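PDB 2QEE: BH0493 protein from Bacillus halodurans C-125, which binds zinc and is a putative amidohydrolase, from a superfamily of mostly metal-dependent hydrolases built on a beta/alpha barrel. Local coordinates for residues Q22-M27 against Y366-S371; K193-D196 against G201-Q204; P233-S236 against I242-C245; T349-Q354 against A403-R408. All blocks are in the same frame, centred on the assembly; numbering follows the deposited sequence.

Interaction 1 of 4, residues Q22-M27 against Y366-S371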
loop_
_atom_site.group_PDB
_atom_site.type_symbol
_atom_site.label_atom_id
_atom_site.label_comp_id
_atom_site.label_asym_id
_atom_site.label_seq_id
_atom_site.Cartn_x
_atom_site.Cartn_y
_atom_site.Cartn_z
ATOM N N GLN C 22 25.618 -5.006 -16.743
ATOM C CA GLN C 22 26.143 -3.858 -16.040
ATOM C C GLN C 22 26.737 -4.354 -14.725
ATOM O O GLN C 22 26.025 -4.969 -13.930
ATOM C CB GLN C 22 25.019 -2.872 -15.692
ATOM C CG GLN C 22 25.418 -1.804 -14.643
ATOM C CD GLN C 22 26.546 -0.899 -15.162
ATOM O OE1 GLN C 22 26.594 -0.537 -16.351
ATOM N NE2 GLN C 22 27.480 -0.511 -14.259
ATOM N N PRO C 23 28.038 -4.098 -14.500
ATOM C CA PRO C 23 28.594 -4.523 -13.194
ATOM C C PRO C 23 27.955 -3.708 -12.070
ATOM O O PRO C 23 27.849 -2.467 -12.157
ATOM C CB PRO C 23 30.071 -4.151 -13.300
ATOM C CG PRO C 23 30.337 -3.968 -14.799
ATOM C CD PRO C 23 29.059 -3.522 -15.396
ATOM N N VAL C 24 27.596 -4.408 -11.021
ATOM C CA VAL C 24 26.904 -3.806 -9.908
ATOM C C VAL C 24 27.841 -3.298 -8.813
ATOM O O VAL C 24 28.762 -4.024 -8.400
ATOM C CB VAL C 24 25.976 -4.831 -9.290
ATOM C CG1 VAL C 24 25.283 -4.253 -8.050
ATOM C CG2 VAL C 24 24.899 -5.266 -10.346
ATOM N N THR C 25 27.570 -2.097 -8.335
ATOM C CA THR C 25 28.058 -1.684 -7.006
ATOM C C THR C 25 26.958 -2.019 -6.025
ATOM O O THR C 25 25.810 -1.517 -6.159
ATOM C CB THR C 25 28.420 -0.209 -6.918
ATOM O OG1 THR C 25 29.556 0.020 -7.781
ATOM C CG2 THR C 25 28.786 0.186 -5.489
ATOM N N ASP C 26 27.290 -2.825 -5.017
ATOM C CA ASP C 26 26.260 -3.281 -4.050
ATOM C C ASP C 26 26.531 -2.450 -2.816
ATOM O O ASP C 26 27.512 -2.703 -2.076
ATOM C CB ASP C 26 26.439 -4.781 -3.785
ATOM C CG ASP C 26 25.334 -5.386 -2.924
ATOM O OD1 ASP C 26 24.604 -4.574 -2.302
ATOM O OD2 ASP C 26 25.208 -6.625 -2.902
ATOM N N MET C 27 25.718 -1.425 -2.592
ATOM C CA MET C 27 26.184 -0.373 -1.657
ATOM C C MET C 27 25.858 -0.562 -0.191
ATOM O O MET C 27 26.097 0.355 0.604
ATOM C CB MET C 27 25.869 1.064 -2.098
ATOM C CG MET C 27 24.399 1.346 -2.540
ATOM S SD MET C 27 23.276 1.156 -1.144
ATOM C CE MET C 27 23.662 2.594 -0.101
ATOM N N TYR C 366 21.638 -14.650 -5.830
ATOM C CA TYR C 366 20.142 -14.555 -5.933
ATOM C C TYR C 366 19.636 -13.149 -5.693
ATOM O O TYR C 366 18.610 -12.712 -6.312
ATOM C CB TYR C 366 19.428 -15.545 -5.038
ATOM C CG TYR C 366 19.010 -15.113 -3.646
ATOM C CD1 TYR C 366 17.897 -14.273 -3.455
ATOM C CD2 TYR C 366 19.692 -15.595 -2.489
ATOM C CE1 TYR C 366 17.408 -13.973 -2.202
ATOM C CE2 TYR C 366 19.207 -15.260 -1.217
ATOM C CZ TYR C 366 18.099 -14.437 -1.072
ATOM O OH TYR C 366 17.603 -14.116 0.181
ATOM N N LYS C 367 20.273 -12.401 -4.800
ATOM C CA LYS C 367 19.735 -11.082 -4.515
ATOM C C LYS C 367 19.773 -10.240 -5.795
ATOM O O LYS C 367 18.812 -9.508 -6.103
ATOM C CB LYS C 367 20.510 -10.387 -3.376
ATOM C CG LYS C 367 20.445 -11.161 -2.050
ATOM C CD LYS C 367 19.390 -10.662 -1.151
ATOM C CE LYS C 367 19.677 -11.252 0.260
ATOM N NZ LYS C 367 18.579 -10.836 1.176
ATOM N N TRP C 368 20.852 -10.323 -6.566
ATOM C CA TRP C 368 20.968 -9.535 -7.807
ATOM C C TRP C 368 20.169 -10.155 -8.959
ATOM O O TRP C 368 19.560 -9.439 -9.736
ATOM C CB TRP C 368 22.467 -9.256 -8.135
ATOM C CG TRP C 368 22.955 -8.258 -7.144
ATOM C CD1 TRP C 368 23.813 -8.490 -6.092
ATOM C CD2 TRP C 368 22.514 -6.914 -7.018
ATOM N NE1 TRP C 368 23.975 -7.346 -5.367
ATOM C CE2 TRP C 368 23.154 -6.370 -5.891
ATOM C CE3 TRP C 368 21.630 -6.113 -7.760
ATOM C CZ2 TRP C 368 22.965 -5.057 -5.490
ATOM C CZ3 TRP C 368 21.456 -4.811 -7.390
ATOM C CH2 TRP C 368 22.107 -4.294 -6.228
ATOM N N HIS C 369 20.151 -11.461 -9.069
ATOM C CA HIS C 369 19.359 -12.107 -10.127
ATOM C C HIS C 369 17.863 -11.739 -9.958
ATOM O O HIS C 369 17.166 -11.338 -10.921
ATOM C CB HIS C 369 19.557 -13.612 -10.024
ATOM C CG HIS C 369 18.832 -14.420 -11.060
ATOM N ND1 HIS C 369 17.450 -14.578 -11.072
ATOM C CD2 HIS C 369 19.305 -15.180 -12.079
ATOM C CE1 HIS C 369 17.112 -15.358 -12.085
ATOM N NE2 HIS C 369 18.217 -15.734 -12.714
ATOM N N HIS C 370 17.345 -11.911 -8.737
ATOM C CA HIS C 370 15.890 -11.712 -8.537
ATOM C C HIS C 370 15.517 -10.253 -8.716
ATOM O O HIS C 370 14.414 -9.925 -9.236
ATOM C CB HIS C 370 15.479 -12.156 -7.121
ATOM C CG HIS C 370 15.611 -13.630 -6.853
ATOM N ND1 HIS C 370 15.104 -14.199 -5.697
ATOM C CD2 HIS C 370 16.180 -14.641 -7.555
ATOM C CE1 HIS C 370 15.388 -15.496 -5.692
ATOM N NE2 HIS C 370 16.000 -15.795 -6.824
ATOM N N SER C 371 16.389 -9.354 -8.228
ATOM C CA SER C 371 16.109 -7.917 -8.344
ATOM C C SER C 371 16.316 -7.417 -9.750
ATOM O O SER C 371 15.598 -6.569 -10.187
ATOM C CB SER C 371 16.995 -7.121 -7.415
ATOM O OG SER C 371 16.494 -7.300 -6.072
#

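Interaction 2 of 4, residues K193-D196 against G201-Q204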
loop_
_atom_site.group_PDB
_atom_site.type_symbol
_atom_site.label_atom_id
_atom_site.label_comp_id
_atom_site.label_asym_id
_atom_site.label_seq_id
_atom_site.Cartn_x
_atom_site.Cartn_y
_atom_site.Cartn_z
ATOM N N LYS C 193 38.255 10.329 26.289
ATOM C CA LYS C 193 37.953 10.733 27.666
ATOM C C LYS C 193 36.624 11.461 27.680
ATOM O O LYS C 193 36.557 12.684 27.824
ATOM C CB LYS C 193 39.099 11.591 28.226
ATOM C CG LYS C 193 40.355 10.755 28.514
ATOM C CD LYS C 193 41.528 11.605 28.992
ATOM C CE LYS C 193 42.506 11.899 27.851
ATOM N NZ LYS C 193 43.885 12.233 28.369
ATOM N N VAL C 194 35.571 10.693 27.467
ATOM C CA VAL C 194 34.246 11.256 27.503
ATOM C C VAL C 194 33.852 11.251 28.978
ATOM O O VAL C 194 34.113 10.281 29.708
ATOM C CB VAL C 194 33.232 10.465 26.645
ATOM C CG1 VAL C 194 33.591 10.565 25.139
ATOM C CG2 VAL C 194 33.188 9.052 27.065
ATOM N N ASN C 195 33.233 12.355 29.373
ATOM C CA ASN C 195 32.824 12.608 30.738
ATOM C C ASN C 195 31.439 12.021 31.065
ATOM O O ASN C 195 30.729 11.532 30.180
ATOM C CB ASN C 195 32.835 14.106 30.921
ATOM C CG ASN C 195 34.205 14.723 30.575
ATOM O OD1 ASN C 195 35.237 14.203 30.989
ATOM N ND2 ASN C 195 34.203 15.811 29.854
ATOM N N ASP C 196 31.054 12.058 32.341
ATOM C CA ASP C 196 29.673 11.716 32.710
ATOM C C ASP C 196 28.742 12.713 32.079
ATOM O O ASP C 196 27.683 12.343 31.625
ATOM C CB ASP C 196 29.453 11.772 34.230
ATOM C CG ASP C 196 30.304 10.785 34.982
ATOM O OD1 ASP C 196 30.614 9.703 34.439
ATOM O OD2 ASP C 196 30.652 11.101 36.140
ATOM N N GLY C 201 34.205 18.616 26.236
ATOM C CA GLY C 201 35.194 17.569 26.285
ATOM C C GLY C 201 34.619 16.280 25.756
ATOM O O GLY C 201 35.297 15.525 25.047
ATOM N N SER C 202 33.372 15.992 26.140
ATOM C CA SER C 202 32.733 14.779 25.666
ATOM C C SER C 202 32.484 14.867 24.149
ATOM O O SER C 202 32.761 13.891 23.424
ATOM C CB SER C 202 31.449 14.487 26.435
ATOM O OG SER C 202 31.733 13.828 27.672
ATOM N N ILE C 203 31.978 16.018 23.706
ATOM C CA ILE C 203 31.790 16.333 22.269
ATOM C C ILE C 203 33.072 16.126 21.462
ATOM O O ILE C 203 33.094 15.424 20.436
ATOM C CB ILE C 203 31.236 17.754 22.056
ATOM C CG1 ILE C 203 29.816 17.857 22.648
ATOM C CG2 ILE C 203 31.286 18.159 20.537
ATOM C CD1 ILE C 203 29.257 19.234 22.763
ATOM N N GLN C 204 34.171 16.694 21.951
ATOM C CA GLN C 204 35.447 16.550 21.255
ATOM C C GLN C 204 35.984 15.137 21.172
ATOM O O GLN C 204 36.536 14.743 20.137
ATOM C CB GLN C 204 36.500 17.471 21.905
ATOM C CG GLN C 204 36.198 18.903 21.625
ATOM C CD GLN C 204 35.823 19.103 20.181
ATOM O OE1 GLN C 204 36.472 18.544 19.280
ATOM N NE2 GLN C 204 34.753 19.872 19.935
HETATM O O HOH W 1 29.713 11.783 27.637
#

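Interaction 3 of 4, residues P233-S236 against I242-C245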
loop_
_atom_site.group_PDB
_atom_site.type_symbol
_atom_site.label_atom_id
_atom_site.label_comp_id
_atom_site.label_asym_id
_atom_site.label_seq_id
_atom_site.Cartn_x
_atom_site.Cartn_y
_atom_site.Cartn_z
ATOM N N PRO C 233 15.159 16.887 15.869
ATOM C CA PRO C 233 16.061 16.908 17.037
ATOM C C PRO C 233 15.485 16.078 18.183
ATOM O O PRO C 233 14.273 15.839 18.251
ATOM C CB PRO C 233 16.106 18.383 17.455
ATOM C CG PRO C 233 15.579 19.169 16.275
ATOM C CD PRO C 233 14.720 18.225 15.453
ATOM N N GLU C 234 16.361 15.652 19.083
ATOM C CA GLU C 234 15.868 14.984 20.267
ATOM C C GLU C 234 16.900 15.245 21.377
ATOM O O GLU C 234 18.121 15.168 21.150
ATOM C CB GLU C 234 15.797 13.498 19.967
ATOM C CG GLU C 234 15.302 12.634 21.131
ATOM C CD GLU C 234 15.183 11.190 20.716
ATOM O OE1 GLU C 234 16.213 10.475 20.566
ATOM O OE2 GLU C 234 14.018 10.773 20.542
ATOM N N GLU C 235 16.388 15.520 22.576
ATOM C CA GLU C 235 17.240 15.538 23.758
ATOM C C GLU C 235 17.462 14.120 24.283
ATOM O O GLU C 235 16.679 13.601 25.098
ATOM C CB GLU C 235 16.628 16.464 24.824
ATOM C CG GLU C 235 16.789 17.988 24.461
ATOM C CD GLU C 235 18.251 18.396 24.198
ATOM O OE1 GLU C 235 19.167 18.006 24.969
ATOM O OE2 GLU C 235 18.503 19.086 23.175
ATOM N N SER C 236 18.516 13.474 23.778
ATOM C CA SER C 236 18.863 12.112 24.134
ATOM C C SER C 236 20.342 11.940 23.781
ATOM O O SER C 236 20.895 12.772 23.096
ATOM C CB SER C 236 18.044 11.122 23.295
ATOM O OG SER C 236 18.358 11.295 21.884
ATOM N N ILE C 242 24.376 12.936 17.243
ATOM C CA ILE C 242 24.161 13.290 15.833
ATOM C C ILE C 242 24.369 14.780 15.589
ATOM O O ILE C 242 25.144 15.178 14.680
ATOM C CB ILE C 242 22.751 12.843 15.324
ATOM C CG1 ILE C 242 22.648 11.327 15.422
ATOM C CG2 ILE C 242 22.461 13.425 13.894
ATOM C CD1 ILE C 242 21.232 10.752 15.014
ATOM N N ARG C 243 23.747 15.599 16.436
ATOM C CA ARG C 243 23.824 17.076 16.334
ATOM C C ARG C 243 25.250 17.590 16.541
ATOM O O ARG C 243 25.796 18.326 15.705
ATOM C CB ARG C 243 22.909 17.760 17.359
ATOM C CG ARG C 243 22.820 19.279 17.236
ATOM C CD ARG C 243 22.217 19.939 18.495
ATOM N NE ARG C 243 22.903 19.535 19.726
ATOM C CZ ARG C 243 22.328 19.432 20.938
ATOM N NH1 ARG C 243 21.054 19.706 21.107
ATOM N NH2 ARG C 243 23.045 19.034 21.983
ATOM N N ASP C 244 25.856 17.177 17.645
ATOM C CA ASP C 244 27.120 17.786 18.076
ATOM C C ASP C 244 28.360 17.162 17.466
ATOM O O ASP C 244 29.404 17.821 17.419
ATOM C CB ASP C 244 27.265 17.737 19.607
ATOM C CG ASP C 244 26.267 18.598 20.334
ATOM O OD1 ASP C 244 25.681 19.526 19.732
ATOM O OD2 ASP C 244 26.071 18.315 21.552
ATOM N N CYS C 245 28.284 15.904 17.020
ATOM C CA CYS C 245 29.466 15.169 16.613
ATOM C C CYS C 245 29.368 14.678 15.176
ATOM O O CYS C 245 30.231 14.947 14.339
ATOM C CB CYS C 245 29.745 13.982 17.550
ATOM S SG CYS C 245 29.788 14.432 19.343
HETATM O O HOH W 2 21.653 19.494 24.601
#

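Interaction 4 of 4, residues T349-Q354 against A403-R408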
loop_
_atom_site.group_PDB
_atom_site.type_symbol
_atom_site.label_atom_id
_atom_site.label_comp_id
_atom_site.label_asym_id
_atom_site.label_seq_id
_atom_site.Cartn_x
_atom_site.Cartn_y
_atom_site.Cartn_z
ATOM N N THR C 349 15.482 8.450 -13.011
ATOM C CA THR C 349 16.577 7.556 -12.649
ATOM C C THR C 349 17.421 8.082 -11.461
ATOM O O THR C 349 18.538 7.535 -11.196
ATOM C CB THR C 349 17.545 7.339 -13.845
ATOM O OG1 THR C 349 18.027 8.622 -14.245
ATOM C CG2 THR C 349 16.793 6.625 -15.014
ATOM N N SER C 350 16.916 9.073 -10.728
ATOM C CA SER C 350 17.681 9.710 -9.617
ATOM C C SER C 350 17.540 8.979 -8.240
ATOM O O SER C 350 17.243 9.602 -7.199
ATOM C CB SER C 350 17.348 11.217 -9.499
ATOM O OG SER C 350 16.012 11.508 -9.080
ATOM N N PHE C 351 17.729 7.663 -8.262
ATOM C CA PHE C 351 17.760 6.905 -7.024
ATOM C C PHE C 351 18.572 5.655 -7.209
ATOM O O PHE C 351 18.996 5.350 -8.334
ATOM C CB PHE C 351 16.309 6.530 -6.615
ATOM C CG PHE C 351 15.594 5.534 -7.565
ATOM C CD1 PHE C 351 15.378 4.249 -7.122
ATOM C CD2 PHE C 351 15.063 5.949 -8.807
ATOM C CE1 PHE C 351 14.709 3.299 -7.949
ATOM C CE2 PHE C 351 14.400 5.037 -9.643
ATOM C CZ PHE C 351 14.226 3.710 -9.216
ATOM N N ILE C 352 18.769 4.905 -6.126
ATOM C CA ILE C 352 19.486 3.630 -6.169
ATOM C C ILE C 352 18.449 2.526 -5.900
ATOM O O ILE C 352 17.956 2.349 -4.756
ATOM C CB ILE C 352 20.637 3.593 -5.114
ATOM C CG1 ILE C 352 21.654 4.737 -5.394
ATOM C CG2 ILE C 352 21.278 2.183 -5.016
ATOM C CD1 ILE C 352 22.555 4.984 -4.150
ATOM N N PRO C 353 18.060 1.814 -6.952
ATOM C CA PRO C 353 16.939 0.829 -6.746
ATOM C C PRO C 353 17.202 -0.317 -5.777
ATOM O O PRO C 353 16.259 -0.803 -5.135
ATOM C CB PRO C 353 16.677 0.247 -8.148
ATOM C CG PRO C 353 17.921 0.599 -8.959
ATOM C CD PRO C 353 18.452 1.933 -8.376
ATOM N N GLN C 354 18.437 -0.805 -5.635
ATOM C CA GLN C 354 18.584 -2.011 -4.833
ATOM C C GLN C 354 19.979 -2.121 -4.195
ATOM O O GLN C 354 20.946 -1.528 -4.718
ATOM C CB GLN C 354 18.292 -3.260 -5.649
ATOM C CG GLN C 354 18.279 -4.577 -4.881
ATOM C CD GLN C 354 17.202 -4.583 -3.776
ATOM O OE1 GLN C 354 17.253 -3.752 -2.858
ATOM N NE2 GLN C 354 16.247 -5.540 -3.857
ATOM N N ALA C 403 23.729 2.045 -15.957
ATOM C CA ALA C 403 24.957 2.276 -15.174
ATOM C C ALA C 403 24.672 3.255 -14.023
ATOM O O ALA C 403 25.227 3.079 -12.922
ATOM C CB ALA C 403 26.080 2.792 -16.095
ATOM N N ASP C 404 23.839 4.272 -14.241
ATOM C CA ASP C 404 23.471 5.199 -13.185
ATOM C C ASP C 404 22.794 4.450 -12.049
ATOM O O ASP C 404 23.193 4.562 -10.878
ATOM C CB ASP C 404 22.535 6.292 -13.726
ATOM C CG ASP C 404 23.290 7.378 -14.503
ATOM O OD1 ASP C 404 24.521 7.526 -14.302
ATOM O OD2 ASP C 404 22.649 8.089 -15.315
ATOM N N LEU C 405 21.806 3.645 -12.398
ATOM C CA LEU C 405 20.998 2.981 -11.376
ATOM C C LEU C 405 21.815 1.958 -10.580
ATOM O O LEU C 405 21.623 1.874 -9.370
ATOM C CB LEU C 405 19.812 2.239 -12.018
ATOM C CG LEU C 405 18.785 3.215 -12.654
ATOM C CD1 LEU C 405 17.856 2.395 -13.531
ATOM C CD2 LEU C 405 17.966 3.944 -11.521
ATOM N N PHE C 406 22.690 1.184 -11.246
ATOM C CA PHE C 406 23.391 0.070 -10.556
ATOM C C PHE C 406 24.751 0.434 -9.980
ATOM O O PHE C 406 25.341 -0.370 -9.216
ATOM C CB PHE C 406 23.496 -1.202 -11.410
ATOM C CG PHE C 406 22.156 -1.889 -11.605
ATOM C CD1 PHE C 406 21.696 -2.842 -10.690
ATOM C CD2 PHE C 406 21.370 -1.591 -12.719
ATOM C CE1 PHE C 406 20.444 -3.451 -10.847
ATOM C CE2 PHE C 406 20.135 -2.191 -12.882
ATOM C CZ PHE C 406 19.689 -3.151 -11.966
ATOM N N SER C 407 25.240 1.637 -10.332
ATOM C CA SER C 407 26.607 2.017 -9.916
ATOM C C SER C 407 26.885 3.490 -9.762
ATOM O O SER C 407 27.271 3.986 -8.674
ATOM C CB SER C 407 27.639 1.399 -10.872
ATOM O OG SER C 407 28.942 1.714 -10.398
ATOM N N ARG C 408 26.695 4.245 -10.833
ATOM C CA ARG C 408 27.171 5.630 -10.841
ATOM C C ARG C 408 26.443 6.563 -9.892
ATOM O O ARG C 408 27.054 7.468 -9.370
ATOM C CB ARG C 408 27.133 6.243 -12.243
ATOM C CG ARG C 408 27.859 5.426 -13.253
ATOM C CD ARG C 408 27.839 6.078 -14.666
ATOM N NE ARG C 408 28.516 5.199 -15.623
ATOM C CZ ARG C 408 28.395 5.252 -16.949
ATOM N NH1 ARG C 408 27.595 6.139 -17.537
ATOM N NH2 ARG C 408 29.076 4.385 -17.687
HETATM O O HOH W 3 20.058 7.897 -15.973
HETATM O O HOH W 4 20.839 -0.354 -7.456
#

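Interaction 1 of 4, residues Q22-M27 against Y366-S371
Trp368 of helix 363-388 reaches strand 24-26 with its indole and meets two residues that lie two places apart on the strand, Val24 and Asp26. The tight part is at Val24. Placed anti to the backbone N (chi1 177°), Val24 CG1 stands over one face of the indole, 3.6 Å from the centroid of the six-membered ring of Trp368, a CH-pi contact. A branched residue suits the strand and offers a methyl to the ring. At the indole edge, Trp368 NE1 donates to Asp26 OD2 at 2.8 Å, with an N-H...O angle of 159°. The acceptor lies in the ring plane, but the nitrogen stands well above the carboxylate plane, the two planes being almost perpendicular. Ser356 OG bonds the same oxygen. Just before the strand, Gln22 and Pro23 are partly exposed and make no contact with the helix segment, whose His369 faces solvent. Val139 of the adjacent strand 139-143 also packs on the indole. Asp26 lies about 6 Å, side chain to side chain, from the zinc ligand His28, and its buried OD2, shared by an indole N-H and a serine hydroxyl, is thereby held in a defined place beside the metal site.

Interaction 2 of 4, residues K193-D196 against G201-Q204
Asn195 and Ser202 tie together a helix-loop-helix connection: residues 193-196 follow helix 180-189, and Ser202 lies in the first turn of helix 200-217. Traced outward from the backbone, the Asn195 side chain runs alongside that turn. Asn195 CB is 3.4 Å from Ser202 OG, CG is a little farther from the same oxygen, and ND2 ends 4.1 Å from Gly201 CA, where it bonds Asn199 OD1. Asn199 OD1 also receives Ser202 N, so one amide oxygen joins the loop side chain to the helix start. Glycine fits at 201 because a CB there would come within 3.1 Å of Asn195 ND2. Serine fits at 202 because a short hydroxyl can reach back to the loop: with OG anti to the carbonyl carbon (chi1 -82°), Ser202 OG accepts Asn195 N at 2.7 Å and also bonds Glu197 O. Were an alanine in its place, Asn195 N and Glu197 O would probably lose their common partner, and the loop would be freer to shift against the helix. Beside these polar groups, Val194 is buried against Leu187 and Val206. A water completes the link, donating to Asn195 O at 2.7 Å and lying 2.9 Å from Ser202 OG.

Interaction 3 of 4, residues P233-S236 against I242-C245
Arg243 NH2 is gripped from two directions: it donates to Asp244 OD2 at 3.1 Å in an almost straight bond (178°) and to a water 3.0 Å from Arg243 NH2, which in turn donates a hydrogen bond to Glu235 OE1. The neighbouring Arg243 NE donates to Asp244 OD1 at 2.8 Å, so Asp244 is held side-on, one nitrogen to each oxygen, although NE stands clearly above the carboxylate plane. At the remaining nitrogen, Arg243 NH1 forms a weak hydrogen bond, part of a salt bridge, to Glu235 OE2 at 3.3 Å. Arginine suits this place because its flat group can serve acidic partners around its edge. Its chain leaves the helix with CG anti to the backbone N and then bends at chi3 (53°), which turns the guanidinium to lie between the two carboxylates. Replacing it by a leucine is likely to leave the carboxylates of Glu235 and Asp244 without the cation they share and to cut the link from loop to helix. Glu235 centres an inverse gamma turn, and the next residue, Ser236, is the N-cap, its OG bonding Gly239 N and, at 2.6 Å, Glu234 OE1. The salt-bridge network thus lies on the surface at the start of helix 237-253, where the loop from strand 222-226 enters it, while Asp244 turns toward helix 200-217, packing on Ile203 and accepting Trp198 NE1.

Interaction 4 of 4, residues T349-Q354 against A403-R408
Leu405 of helix 395-414 supplies the apolar centre of this contact, its side chain lying against the chain at 349-354. Leu405 CD2 stands over one face of the Phe351 ring, offset toward the rim and 4.2 Å from Phe351 CE2. On the proline, Leu405 CD2 lies 3.8 Å from Pro353 CD. The same methyl, Leu405 CD2, also nears two backbone oxygens, Thr349 O at 3.7 Å and Phe351 O at 3.6 Å. Phenylalanine reaches back to it because chi1 (67°) sets CG between the backbone N and the carbonyl carbon, bringing round a side chain whose CB starts off away from the helix. Pro353 suits its place by compactness: its ring crosses the leucine at about a right angle, and its CD lies only 3.3 Å from Leu405 O.

The polar links across the contact pass through water. One water accepts from Thr349 OG1 at 2.8 Å and donates to Asp404 OD2 at 2.7 Å. Another accepts from Gln354 N and donates to Leu405 O.

Farther along the helix, Asn409 ND2 bonds both Thr349 O and Phe351 O, satisfying the two oxygens beside the leucine methyl. The loop also meets a second subunit, where Arg59 NH2 of that subunit bonds Ser350 O and Trp60 of that subunit packs on Thr349. The contact therefore joins a hydrocarbon centre to a polar margin, so that buried backbone and hydroxyl groups near the helix keep hydrogen-bond partners even though no direct hydrogen bond joins the two segments.

In the fold
Interactions 1 and 4 belong to the buried body of the protein and adjoin each other: Thr25 N meets Phe406 O, and Ser371 OG bonds Gln354 NE2. They engage the consecutive helices 363-388 and 395-414, and their segments alternate along the chain, so strand 24-26 and the loop at 349-354 are held by one helical pair. Interactions 2 and 3 lie far out, their centres about 32 and 25 Å from the centre of the chain, and touch where Ile203 meets Asp244 and Cys245, between helices 200-217 and 237-253. Apolar packing carries the inner contacts, with polar groups satisfied around it; the outer two rest mainly on polar links, a serine hydroxyl in interaction 2 and a salt-bridge network in interaction 3.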